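Local coordinates for protein beta2-microglobulin (Anolis carolinensis, PDB 7CPO) that pairs as the light chain with an MHC class I heavy chain, and so probably supports peptide presentation to T cells, at residues S55-K58 / F62-L65. Numbering follows the deposited sequence.
Sequences SFKK and FERL
S55 and E63 form an antiparallel hydrogen-bonded pair, with E63 N giving its hydrogen to S55 O at 2.9 Å. The same carbonyl oxygen receives a CA-H...O contact from F62 CA at 3.4 Å. The next pair toward the turn, F56 with F62, is non-hydrogen-bonded.

The charged contact lies on the face carrying S55 and E63. K57 NZ forms a salt bridge with E63 OE2 at 2.6 Å. The ammonium meets this oxygen on its anti side, 15° out of the carboxylate plane. The lysine chain is extended as far as CE, with a bend at its last torsion (chi4 -69°) that turns NZ onto the acid. The other carboxylate oxygen, E63 OE1, lies 2.9 Å from S55 OG. K57 also bridges to E28, so its charge lies between two acids. An alanine in place of E63 would probably leave K57 with E28 as its remaining acidic mate here and its amine freer to turn.

The aromatic contact lies on the opposite face. The F56 and F62 side chains run side by side, pointing the same way, and their rings pair in an offset edge-to-face fashion, the edge of F56 toward the face of F62. Their planes stand at 72° and their centroids are 5.9 Å apart. F56 also meets F10 of the MHC class I chain edge-to-face, and both side chains pack on its Q98.

The arrangement is the end of the hairpin of strands 49-56 and 62-70 in an immunoglobulin C1-set domain, where beta2-microglobulin meets its heavy chain.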
ATOM      1  N   SER B  55      -2.655   2.102   4.972  1.00 27.50           N
ATOM      2  CA  SER B  55      -2.616   0.666   4.749  1.00 35.69           C
ATOM      3  C   SER B  55      -1.219   0.142   5.066  1.00 28.23           C
ATOM      4  O   SER B  55      -0.302   0.907   5.382  1.00 21.41           O
ATOM      5  CB  SER B  55      -3.016   0.325   3.311  1.00 30.96           C
ATOM      6  OG  SER B  55      -1.998   0.742   2.414  1.00 41.75           O
ATOM      7  N   PHE B  56      -1.070  -1.183   4.994  1.00 20.33           N
ATOM      8  CA  PHE B  56       0.211  -1.822   5.271  1.00 21.44           C
ATOM      9  C   PHE B  56       0.384  -3.018   4.350  1.00 23.63           C
ATOM     10  O   PHE B  56      -0.536  -3.413   3.636  1.00 24.86           O
ATOM     11  CB  PHE B  56       0.357  -2.243   6.741  1.00 18.31           C
ATOM     12  CG  PHE B  56      -0.825  -3.029   7.304  1.00 19.31           C
ATOM     13  CD1 PHE B  56      -0.847  -4.407   7.255  1.00 17.60           C
ATOM     14  CD2 PHE B  56      -1.890  -2.374   7.907  1.00 19.15           C
ATOM     15  CE1 PHE B  56      -1.900  -5.130   7.788  1.00 17.74           C
ATOM     16  CE2 PHE B  56      -2.957  -3.088   8.439  1.00 20.05           C
ATOM     17  CZ  PHE B  56      -2.961  -4.473   8.379  1.00 22.26           C
ATOM     18  N   LYS B  57       1.593  -3.572   4.362  1.00 25.82           N
ATOM     19  CA  LYS B  57       1.968  -4.716   3.552  1.00 20.30           C
ATOM     20  C   LYS B  57       1.925  -5.979   4.390  1.00 28.13           C
ATOM     21  O   LYS B  57       1.708  -5.949   5.609  1.00 27.78           O
ATOM     22  CB  LYS B  57       3.376  -4.551   2.965  1.00 24.46           C
ATOM     23  CG  LYS B  57       3.607  -3.312   2.109  1.00 33.84           C
ATOM     24  CD  LYS B  57       5.051  -3.273   1.593  1.00 30.61           C
ATOM     25  CE  LYS B  57       5.504  -1.837   1.367  1.00 51.41           C
ATOM     26  NZ  LYS B  57       4.795  -1.213   0.219  1.00 41.81           N
ATOM     27  N   LYS B  58       2.202  -7.101   3.720  1.00 24.69           N
ATOM     28  CA  LYS B  58       2.187  -8.403   4.369  1.00 24.28           C
ATOM     29  C   LYS B  58       3.278  -8.529   5.414  1.00 25.64           C
ATOM     30  O   LYS B  58       3.223  -9.458   6.222  1.00 29.17           O
ATOM     31  CB  LYS B  58       2.336  -9.525   3.331  1.00 33.28           C
ATOM     32  CG  LYS B  58       3.697  -9.537   2.638  1.00 46.53           C
ATOM     33  CD  LYS B  58       3.669 -10.257   1.286  1.00 54.56           C
ATOM     34  CE  LYS B  58       4.293 -11.656   1.368  1.00 53.54           C
ATOM     35  NZ  LYS B  58       4.615 -12.185  -0.001  1.00 51.43           N
ATOM     36  N   PHE B  62       3.817   0.052   7.228  1.00 22.65           N
ATOM     37  CA  PHE B  62       2.786   0.978   6.798  1.00 27.59           C
ATOM     38  C   PHE B  62       3.174   1.740   5.534  1.00 23.96           C
ATOM     39  O   PHE B  62       4.344   1.824   5.167  1.00 21.50           O
ATOM     40  CB  PHE B  62       2.502   1.935   7.938  1.00 24.19           C
ATOM     41  CG  PHE B  62       1.872   1.261   9.114  1.00 26.61           C
ATOM     42  CD1 PHE B  62       0.498   1.043   9.140  1.00 20.25           C
ATOM     43  CD2 PHE B  62       2.649   0.813  10.178  1.00 23.91           C
ATOM     44  CE1 PHE B  62      -0.101   0.408  10.221  1.00 22.54           C
ATOM     45  CE2 PHE B  62       2.066   0.174  11.256  1.00 21.55           C
ATOM     46  CZ  PHE B  62       0.683  -0.031  11.281  1.00 27.41           C
ATOM     47  N   GLU B  63       2.153   2.272   4.852  1.00 30.90           N
ATOM     48  CA  GLU B  63       2.315   3.081   3.647  1.00 30.73           C
ATOM     49  C   GLU B  63       1.395   4.293   3.729  1.00 32.29           C
ATOM     50  O   GLU B  63       0.297   4.220   4.289  1.00 25.24           O
ATOM     51  CB  GLU B  63       1.979   2.320   2.352  1.00 23.33           C
ATOM     52  CG  GLU B  63       2.296   0.848   2.361  1.00 31.70           C
ATOM     53  CD  GLU B  63       1.630   0.103   1.211  1.00 41.38           C
ATOM     54  OE1 GLU B  63       0.435   0.374   0.926  1.00 39.70           O
ATOM     55  OE2 GLU B  63       2.309  -0.747   0.587  1.00 37.19           O
ATOM     56  N   ARG B  64       1.842   5.400   3.131  1.00 40.93           N
ATOM     57  CA  ARG B  64       1.091   6.651   3.150  1.00 26.14           C
ATOM     58  C   ARG B  64       1.497   7.499   1.956  1.00 32.92           C
ATOM     59  O   ARG B  64       2.692   7.717   1.720  1.00 28.60           O
ATOM     60  CB  ARG B  64       1.335   7.421   4.452  1.00 29.44           C
ATOM     61  CG  ARG B  64       0.656   8.791   4.510  1.00 40.79           C
ATOM     62  CD  ARG B  64      -0.813   8.661   4.874  1.00 46.57           C
ATOM     63  NE  ARG B  64      -0.983   8.352   6.290  1.00 53.54           N
ATOM     64  CZ  ARG B  64      -2.157   8.131   6.867  1.00 57.04           C
ATOM     65  NH1 ARG B  64      -3.270   8.184   6.149  1.00 58.83           N
ATOM     66  NH2 ARG B  64      -2.216   7.867   8.166  1.00 58.41           N
ATOM     67  N   LEU B  65       0.505   7.989   1.222  1.00 31.10           N
ATOM     68  CA  LEU B  65       0.715   8.837   0.061  1.00 26.53           C
ATOM     69  C   LEU B  65       0.140  10.220   0.339  1.00 33.19           C
ATOM     70  O   LEU B  65      -0.945  10.346   0.914  1.00 30.76           O
ATOM     71  CB  LEU B  65       0.067   8.236  -1.186  1.00 20.83           C
ATOM     72  CG  LEU B  65       0.182   9.102  -2.440  1.00 32.57           C
ATOM     73  CD1 LEU B  65       1.631   9.167  -2.972  1.00 20.04           C
ATOM     74  CD2 LEU B  65      -0.771   8.577  -3.486  1.00 19.89           C
TER